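Local structure of putative lipoprotein (3JX8) at residues L165-I171 with A185-K191; K191-C195 with I210-A214; E17-D22 with P43-V47. The protein is of unproven function but, as a putative lipoprotein with a putative adhesin-type head domain, probably takes part in lipid binding or cell adhesion. One frame throughout, in Å; residues are numbered along the deposited sequence.

Interaction 1. Residues L165-I171 with A185-K191; sequences LASSGEI and AGSGEIK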
loop_
_atom_site.group_PDB
_atom_site.type_symbol
_atom_site.label_atom_id
_atom_site.label_comp_id
_atom_site.label_asym_id
_atom_site.label_seq_id
_atom_site.Cartn_x
_atom_site.Cartn_y
_atom_site.Cartn_z
ATOM N N LEU A 165 0.774 -2.750 -6.655
ATOM C CA LEU A 165 1.127 -3.775 -5.695
ATOM C C LEU A 165 1.294 -3.115 -4.334
ATOM O O LEU A 165 2.101 -2.184 -4.189
ATOM C CB LEU A 165 2.450 -4.409 -6.140
ATOM C CG LEU A 165 3.203 -5.353 -5.211
ATOM C CD1 LEU A 165 2.298 -6.384 -4.590
ATOM C CD2 LEU A 165 4.327 -6.008 -6.040
ATOM N N ALA A 166 0.494 -3.526 -3.350
ATOM C CA ALA A 166 0.707 -3.123 -1.951
ATOM C C ALA A 166 1.269 -4.341 -1.253
ATOM O O ALA A 166 0.839 -5.479 -1.505
ATOM C CB ALA A 166 -0.599 -2.639 -1.266
ATOM N N SER A 167 2.227 -4.105 -0.367
ATOM C CA SER A 167 2.832 -5.146 0.453
ATOM C C SER A 167 3.935 -5.900 -0.278
ATOM O O SER A 167 4.638 -5.313 -1.100
ATOM C CB SER A 167 1.780 -6.083 1.080
ATOM O OG SER A 167 2.277 -6.667 2.286
ATOM N N SER A 168 4.112 -7.178 0.039
ATOM C CA SER A 168 5.362 -7.883 -0.250
ATOM C C SER A 168 5.332 -8.822 -1.444
ATOM O O SER A 168 6.338 -9.458 -1.745
ATOM C CB SER A 168 5.768 -8.698 0.997
ATOM O OG SER A 168 4.771 -9.658 1.291
ATOM N N GLY A 169 4.195 -8.915 -2.117
ATOM C CA GLY A 169 4.033 -9.851 -3.219
ATOM C C GLY A 169 4.747 -9.494 -4.526
ATOM O O GLY A 169 5.732 -8.725 -4.560
ATOM N N GLU A 170 4.221 -10.051 -5.604
ATOM C CA GLU A 170 4.847 -9.991 -6.906
ATOM C C GLU A 170 3.840 -9.962 -8.082
ATOM O O GLU A 170 2.901 -10.767 -8.130
ATOM C CB GLU A 170 5.737 -11.196 -7.051
ATOM C CG GLU A 170 6.514 -11.182 -8.335
ATOM C CD GLU A 170 7.304 -12.455 -8.560
ATOM O OE1 GLU A 170 8.273 -12.642 -7.796
ATOM O OE2 GLU A 170 6.964 -13.213 -9.524
ATOM N N ILE A 171 4.038 -9.032 -9.005
ATOM C CA ILE A 171 3.301 -8.987 -10.241
ATOM C C ILE A 171 4.324 -9.138 -11.339
ATOM O O ILE A 171 5.361 -8.449 -11.313
ATOM C CB ILE A 171 2.530 -7.685 -10.438
ATOM C CG1 ILE A 171 1.568 -7.467 -9.272
ATOM C CG2 ILE A 171 1.778 -7.702 -11.797
ATOM C CD1 ILE A 171 0.790 -6.167 -9.324
ATOM N N ALA A 185 3.847 -0.110 -3.444
ATOM C CA ALA A 185 3.835 0.503 -2.118
ATOM C C ALA A 185 4.120 -0.604 -1.116
ATOM O O ALA A 185 3.199 -1.264 -0.615
ATOM C CB ALA A 185 2.491 1.171 -1.833
ATOM N N GLY A 186 5.386 -0.793 -0.798
ATOM C CA GLY A 186 5.809 -1.866 0.083
ATOM C C GLY A 186 7.093 -2.495 -0.422
ATOM O O GLY A 186 7.818 -1.894 -1.202
ATOM N N SER A 187 7.351 -3.724 0.004
ATOM C CA SER A 187 8.625 -4.381 -0.279
ATOM C C SER A 187 8.544 -5.266 -1.506
ATOM O O SER A 187 9.535 -5.830 -1.897
ATOM C CB SER A 187 9.093 -5.189 0.939
ATOM O OG SER A 187 8.153 -6.199 1.272
ATOM N N GLY A 188 7.367 -5.368 -2.109
ATOM C CA GLY A 188 7.173 -6.277 -3.220
ATOM C C GLY A 188 7.868 -5.876 -4.524
ATOM O O GLY A 188 8.626 -4.889 -4.587
ATOM N N GLU A 189 7.545 -6.606 -5.584
ATOM C CA GLU A 189 8.281 -6.487 -6.824
ATOM C C GLU A 189 7.387 -6.622 -8.048
ATOM O O GLU A 189 6.543 -7.525 -8.119
ATOM C CB GLU A 189 9.357 -7.573 -6.825
ATOM C CG GLU A 189 10.125 -7.618 -8.069
ATOM C CD GLU A 189 11.240 -8.630 -8.057
ATOM O OE1 GLU A 189 11.265 -9.561 -7.201
ATOM O OE2 GLU A 189 12.085 -8.481 -8.946
ATOM N N ILE A 190 7.552 -5.695 -8.994
ATOM C CA ILE A 190 6.965 -5.838 -10.311
ATOM C C ILE A 190 8.076 -6.273 -11.270
ATOM O O ILE A 190 9.165 -5.675 -11.323
ATOM C CB ILE A 190 6.277 -4.586 -10.805
ATOM C CG1 ILE A 190 5.039 -4.299 -9.965
ATOM C CG2 ILE A 190 5.853 -4.773 -12.285
ATOM C CD1 ILE A 190 4.342 -2.970 -10.287
ATOM N N LYS A 191 7.816 -7.348 -12.004
ATOM C CA LYS A 191 8.768 -7.867 -12.969
ATOM C C LYS A 191 8.189 -7.674 -14.360
ATOM O O LYS A 191 7.217 -8.340 -14.754
ATOM C CB LYS A 191 9.004 -9.356 -12.757
ATOM C CG LYS A 191 9.635 -9.757 -11.464
ATOM C CD LYS A 191 9.850 -11.265 -11.500
ATOM C CE LYS A 191 10.591 -11.763 -10.289
ATOM N NZ LYS A 191 10.429 -13.254 -10.186
HETATM O O HOH W 1 9.443 -11.156 -6.055
#
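Two consecutive rungs of a parallel beta-solenoid stack here through their backbones, each segment rounding the same corner from one face of the coil to the next. Before the corner, Ala185 N donates to Leu165 O and Ser167 N to Ala185 O, which pairs Ala166 with Ala185. After it, Glu189 N donates to Gly169 O at 3.0 Å, and the ladder resumes through Ile171 N to Glu189 O and Lys191 N to Ile171 O. The corner itself is bridged by a more bent bond, Gly188 N to Ser167 O at 2.9 Å with an N-H...O angle of 132°. Glycine suits both corner positions of the later rung. A CB on Gly186 would run into Ser167 O and the preceding carbonyl, and one on Gly188 would strike Gly169 O and the CD2 of Leu165. That methyl lies inside the bend, 3.3 Å from Glu189 N: chi1 of 169° swings the Leu165 branch away from its own N and inward, where it also meets Ile190 CG1. Ile171 and Ile190 continue this apolar stack, CB to CG1 4.2 Å. On the outer face, Lys191 NZ makes a weak salt bridge to Glu170 OE1 at 3.3 Å. Glu189 stands in register with Glu170, their OE1 atoms 4.3 Å apart; the lysine, and a water 2.6 Å from Glu170 OE1 and 2.7 Å from Glu189 OE1, probably ease the repulsion. At the tip Ser187 OG lies against Ser168 CB, while Ala166 and Ala185 pack on Ala185 and Ala166 of the second subunit. Such in-register stacking of like residues, aliphatic within, with glutamates and alanines on the outer face, is characteristic of parallel beta-solenoids, consistent with the pectate-lyase-like clan.

Interaction 2. Residues K191-C195 with I210-A214; sequences KAFDC and ISVYA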
loop_
_atom_site.group_PDB
_atom_site.type_symbol
_atom_site.label_atom_id
_atom_site.label_comp_id
_atom_site.label_asym_id
_atom_site.label_seq_id
_atom_site.Cartn_x
_atom_site.Cartn_y
_atom_site.Cartn_z
ATOM N N LYS A 191 7.816 -7.348 -12.004
ATOM C CA LYS A 191 8.768 -7.867 -12.969
ATOM C C LYS A 191 8.189 -7.674 -14.360
ATOM O O LYS A 191 7.217 -8.340 -14.754
ATOM C CB LYS A 191 9.004 -9.356 -12.757
ATOM C CG LYS A 191 9.635 -9.757 -11.464
ATOM C CD LYS A 191 9.850 -11.265 -11.500
ATOM C CE LYS A 191 10.591 -11.763 -10.289
ATOM N NZ LYS A 191 10.429 -13.254 -10.186
ATOM N N ALA A 192 8.779 -6.762 -15.104
ATOM C CA ALA A 192 8.229 -6.404 -16.399
ATOM C C ALA A 192 9.289 -6.187 -17.450
ATOM O O ALA A 192 9.042 -5.495 -18.416
ATOM C CB ALA A 192 7.309 -5.178 -16.261
ATOM N N PHE A 193 10.445 -6.813 -17.293
ATOM C CA PHE A 193 11.505 -6.703 -18.300
ATOM C C PHE A 193 11.089 -7.272 -19.656
ATOM O O PHE A 193 11.564 -6.795 -20.662
ATOM C CB PHE A 193 12.795 -7.439 -17.876
ATOM C CG PHE A 193 13.776 -6.616 -17.057
ATOM C CD1 PHE A 193 13.915 -5.241 -17.219
ATOM C CD2 PHE A 193 14.653 -7.263 -16.193
ATOM C CE1 PHE A 193 14.862 -4.525 -16.465
ATOM C CE2 PHE A 193 15.606 -6.548 -15.452
ATOM C CZ PHE A 193 15.698 -5.192 -15.596
ATOM N N ASP A 194 10.230 -8.302 -19.695
ATOM C CA ASP A 194 9.747 -8.830 -20.991
ATOM C C ASP A 194 8.361 -8.353 -21.345
ATOM O O ASP A 194 7.639 -9.004 -22.113
ATOM C CB ASP A 194 9.798 -10.349 -21.022
ATOM C CG ASP A 194 11.200 -10.869 -20.850
ATOM O OD1 ASP A 194 12.175 -10.234 -21.367
ATOM O OD2 ASP A 194 11.332 -11.923 -20.177
ATOM N N CYS A 195 7.993 -7.207 -20.785
ATOM C CA CYS A 195 6.802 -6.526 -21.194
ATOM C C CYS A 195 7.248 -5.247 -21.843
ATOM O O CYS A 195 7.598 -4.305 -21.172
ATOM C CB CYS A 195 5.886 -6.264 -20.024
ATOM S SG CYS A 195 4.477 -5.279 -20.521
ATOM N N ILE A 210 10.977 -2.464 -9.183
ATOM C CA ILE A 210 10.354 -2.588 -10.498
ATOM C C ILE A 210 11.435 -2.794 -11.546
ATOM O O ILE A 210 12.450 -2.077 -11.571
ATOM C CB ILE A 210 9.544 -1.342 -10.874
ATOM C CG1 ILE A 210 8.473 -1.044 -9.806
ATOM C CG2 ILE A 210 8.955 -1.476 -12.350
ATOM C CD1 ILE A 210 7.652 0.275 -10.078
ATOM N N SER A 211 11.220 -3.776 -12.407
ATOM C CA SER A 211 12.052 -3.975 -13.596
ATOM C C SER A 211 11.227 -3.663 -14.827
ATOM O O SER A 211 10.235 -4.346 -15.085
ATOM C CB SER A 211 12.548 -5.405 -13.666
ATOM O OG SER A 211 13.339 -5.695 -12.521
ATOM N N VAL A 212 11.629 -2.644 -15.588
ATOM C CA VAL A 212 10.811 -2.129 -16.664
ATOM C C VAL A 212 11.579 -2.100 -17.972
ATOM O O VAL A 212 12.801 -1.938 -17.982
ATOM C CB VAL A 212 10.256 -0.701 -16.324
ATOM C CG1 VAL A 212 11.413 0.297 -16.063
ATOM C CG2 VAL A 212 9.238 -0.204 -17.408
ATOM N N TYR A 213 10.829 -2.271 -19.068
ATOM C CA TYR A 213 11.328 -2.132 -20.427
ATOM C C TYR A 213 10.410 -1.145 -21.125
ATOM O O TYR A 213 9.249 -1.449 -21.384
ATOM C CB TYR A 213 11.284 -3.488 -21.105
ATOM C CG TYR A 213 11.672 -3.574 -22.566
ATOM C CD1 TYR A 213 12.454 -2.611 -23.172
ATOM C CD2 TYR A 213 11.297 -4.693 -23.326
ATOM C CE1 TYR A 213 12.824 -2.714 -24.493
ATOM C CE2 TYR A 213 11.673 -4.821 -24.650
ATOM C CZ TYR A 213 12.442 -3.833 -25.226
ATOM O OH TYR A 213 12.829 -3.933 -26.534
ATOM N N ALA A 214 10.941 0.050 -21.391
ATOM C CA ALA A 214 10.231 1.146 -22.051
ATOM C C ALA A 214 11.102 1.578 -23.220
ATOM O O ALA A 214 12.311 1.728 -23.082
ATOM C CB ALA A 214 9.966 2.334 -21.087
HETATM O O HOH W 2 8.051 -3.048 -18.849
#
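Phe193 and Ser211 meet because a chi1 of -88° swings the phenylalanine ring back toward the neighbouring strand, whose backbone sets Ser211 CB over it; the first torsion of Ser211 puts OG beside its own backbone N, toward the CE2-CZ side of the ring, with OG 3.8 Å from Phe193 CE2. CB lies 3.5 Å from the ring centroid and only 2° off the normal, a CH-pi contact over the middle of one face. At the rim, close to the ring plane, the carbonyl oxygen of Val212 comes 3.6 Å from Phe193 CD1, where it faces the slightly positive ring hydrogens. A small side chain such as serine allows so close a seat for the flat ring, whose surroundings also include His229 and Lys231 of the next strand. The parallel pairing of Lys191 with Ser211 is meanwhile coming apart: Ala192 N gives Ser211 O only a weak, bent bond (2.8 Å, 128°). From Ala192 to Cys195 the chain forms a type I beta turn, closed by Cys195 N to Ala192 O at 3.1 Å. Water fills the place of the lost ladder. One molecule accepts from Tyr213 N at 2.9 Å and lies 2.7 Å from both Ala192 O and Cys195 O, joining the diverging chains. Tyr213 CB reaches Phe193 O at 3.3 Å, and its ring also makes a cation-pi contact with Lys231. Ala192 CB lies close to Ser211 O and packs on Phe182 and Val173, where a small side chain suits the buried spot; Val212 packs on Phe182 too. The chain thus turns at 193-195 while the next rung runs on as strand 210-214, aliphatic side chains inward, as at the corners between faces of a parallel beta-solenoid.

Interaction 3. Residues E17-D22 with P43-V47; sequences EIKISD and PYLSV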
loop_
_atom_site.group_PDB
_atom_site.type_symbol
_atom_site.label_atom_id
_atom_site.label_comp_id
_atom_site.label_asym_id
_atom_site.label_seq_id
_atom_site.Cartn_x
_atom_site.Cartn_y
_atom_site.Cartn_z
ATOM N N GLU A 17 -22.966 -29.041 -10.562
ATOM C CA GLU A 17 -23.172 -28.022 -11.567
ATOM C C GLU A 17 -24.248 -27.104 -11.058
ATOM O O GLU A 17 -25.325 -27.554 -10.718
ATOM C CB GLU A 17 -23.535 -28.638 -12.905
ATOM C CG GLU A 17 -22.350 -29.389 -13.513
ATOM C CD GLU A 17 -22.647 -29.957 -14.907
ATOM O OE1 GLU A 17 -23.837 -29.956 -15.311
ATOM O OE2 GLU A 17 -21.688 -30.388 -15.600
ATOM N N ILE A 18 -23.962 -25.812 -10.999
ATOM C CA ILE A 18 -24.883 -24.840 -10.421
ATOM C C ILE A 18 -25.435 -23.937 -11.514
ATOM O O ILE A 18 -24.686 -23.347 -12.300
ATOM C CB ILE A 18 -24.187 -24.026 -9.326
ATOM C CG1 ILE A 18 -23.653 -24.985 -8.253
ATOM C CG2 ILE A 18 -25.158 -23.038 -8.705
ATOM C CD1 ILE A 18 -22.535 -24.438 -7.424
ATOM N N LYS A 19 -26.763 -23.858 -11.568
ATOM C CA LYS A 19 -27.452 -23.056 -12.576
ATOM C C LYS A 19 -27.200 -21.589 -12.303
ATOM O O LYS A 19 -27.414 -21.112 -11.185
ATOM C CB LYS A 19 -28.971 -23.340 -12.559
ATOM C CG LYS A 19 -29.728 -22.914 -13.814
ATOM N N ILE A 20 -26.730 -20.885 -13.319
ATOM C CA ILE A 20 -26.419 -19.483 -13.185
ATOM C C ILE A 20 -26.783 -18.678 -14.439
ATOM O O ILE A 20 -26.752 -19.194 -15.531
ATOM C CB ILE A 20 -24.916 -19.275 -12.886
ATOM C CG1 ILE A 20 -24.033 -19.849 -13.991
ATOM C CG2 ILE A 20 -24.528 -19.904 -11.578
ATOM C CD1 ILE A 20 -22.621 -19.215 -13.988
ATOM N N SER A 21 -27.105 -17.400 -14.261
ATOM C CA SER A 21 -27.136 -16.437 -15.371
ATOM C C SER A 21 -25.729 -15.977 -15.668
ATOM O O SER A 21 -24.801 -16.208 -14.889
ATOM C CB SER A 21 -27.874 -15.160 -14.981
ATOM O OG SER A 21 -29.119 -15.459 -14.411
ATOM N N ASP A 22 -25.607 -15.244 -16.769
ATOM C CA ASP A 22 -24.372 -14.591 -17.105
ATOM C C ASP A 22 -23.951 -13.621 -16.021
ATOM O O ASP A 22 -24.768 -13.125 -15.259
ATOM C CB ASP A 22 -24.488 -13.815 -18.421
ATOM C CG ASP A 22 -23.119 -13.447 -19.000
ATOM O OD1 ASP A 22 -22.185 -14.263 -18.908
ATOM O OD2 ASP A 22 -22.981 -12.360 -19.550
ATOM N N PRO A 43 -23.621 -19.515 -19.964
ATOM C CA PRO A 43 -22.835 -19.389 -18.733
ATOM C C PRO A 43 -22.897 -20.689 -17.920
ATOM O O PRO A 43 -23.926 -21.376 -17.902
ATOM C CB PRO A 43 -23.487 -18.223 -18.006
ATOM C CG PRO A 43 -24.883 -18.216 -18.492
ATOM C CD PRO A 43 -24.859 -18.724 -19.922
ATOM N N TYR A 44 -21.783 -21.041 -17.300
ATOM C CA TYR A 44 -21.638 -22.348 -16.684
ATOM C C TYR A 44 -20.894 -22.242 -15.381
ATOM O O TYR A 44 -19.949 -21.474 -15.285
ATOM C CB TYR A 44 -20.853 -23.256 -17.629
ATOM C CG TYR A 44 -20.561 -24.638 -17.074
ATOM C CD1 TYR A 44 -21.526 -25.637 -17.101
ATOM C CD2 TYR A 44 -19.316 -24.946 -16.551
ATOM C CE1 TYR A 44 -21.259 -26.893 -16.609
ATOM C CE2 TYR A 44 -19.041 -26.187 -16.057
ATOM C CZ TYR A 44 -20.012 -27.166 -16.094
ATOM O OH TYR A 44 -19.736 -28.416 -15.598
ATOM N N LEU A 45 -21.331 -23.002 -14.385
ATOM C CA LEU A 45 -20.601 -23.106 -13.141
ATOM C C LEU A 45 -20.626 -24.523 -12.628
ATOM O O LEU A 45 -21.687 -25.134 -12.480
ATOM C CB LEU A 45 -21.189 -22.204 -12.066
ATOM C CG LEU A 45 -20.561 -22.299 -10.670
ATOM C CD1 LEU A 45 -19.032 -21.971 -10.655
ATOM C CD2 LEU A 45 -21.358 -21.441 -9.684
ATOM N N SER A 46 -19.446 -25.004 -12.277
ATOM C CA SER A 46 -19.292 -26.272 -11.605
ATOM C C SER A 46 -18.327 -26.116 -10.424
ATOM O O SER A 46 -17.287 -25.490 -10.565
ATOM C CB SER A 46 -18.740 -27.292 -12.605
ATOM O OG SER A 46 -18.260 -28.444 -11.940
ATOM N N VAL A 47 -18.667 -26.720 -9.289
ATOM C CA VAL A 47 -17.854 -26.670 -8.068
ATOM C C VAL A 47 -17.699 -28.091 -7.523
ATOM O O VAL A 47 -18.690 -28.830 -7.390
ATOM C CB VAL A 47 -18.512 -25.805 -6.970
ATOM C CG1 VAL A 47 -17.671 -25.839 -5.673
ATOM C CG2 VAL A 47 -18.746 -24.375 -7.454
HETATM O O HOH W 3 -23.956 -24.199 -14.704
HETATM O O HOH W 4 -25.867 -22.313 -15.642
#
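The ring of Tyr44 receives Glu17 at its edge, where OE2 lies near the ring plane and takes a hydrogen bond of 2.8 Å from the phenolic OH. The carboxylate stands almost perpendicular to the ring, the two planes 82° apart, and the hydroxyl meets OE2 from above the carboxylate plane. Tyr44 points away from residues 17-22 at its root, yet the length of tyrosine carries the OH back to the glutamate, whose own extended chain brings OE2 to it. Glu17 and Ser46 form a non-hydrogen-bonded antiparallel pair, and next to it Ile18 N donates to Leu45 O at 2.8 Å. Beyond this the two backbones drift apart and waters bridge them: one accepts from Leu45 N and donates to Ile18 O, and another accepts from Ile20 N at 2.9 Å and reaches Pro43 O at 3.1 Å. Branched aliphatic residues close the other side. Ile18 lies alongside Leu45, CB to CD2 3.8 Å, and its CD1 reaches Val47 CG2. Ile20 crosses Leu45 at about a right angle; chi1 of 59° places CG1 between its own N and carbonyl carbon and directs CD1 to within 3.8 Å of Leu45 CB. The compact ring of Pro43 fits against the passing backbone, its CG near Ile20 O and 3.5 Å from Asp22 N. Asp22 itself turns to Lys96 N and to a bound glycerol. The contact thus continues the pairing of strands 13-17 and 44-50 into the loop before strand 25-29, with strand 89-95 on the other flank of 44-50, strand 57-62 beside Ile18 and Ile20, and strand 65-70 against Leu45.

In the fold
Interactions 1 and 2 are successive steps along one coil, sharing Lys191 and strand 189-192, with centres about 14 Å apart. They touch directly: Ile190 O lies 3.0 Å from Ser211 N, a probable hydrogen bond that carries the ladder across strand 189-192, and Ile190 CB packs on Ile210 CG1 at 4.3 Å. Interaction 3 is remote, on the opposite side of the chain's centre, its own centre about 34 Å from that of interaction 1 and 38 Å from that of interaction 2. None of the three contacts is tied to an identified functional site. A sulfate about 5 Å from the Ser167 side chain and the glycerol at Asp22 probably came from the crystallisation liquor.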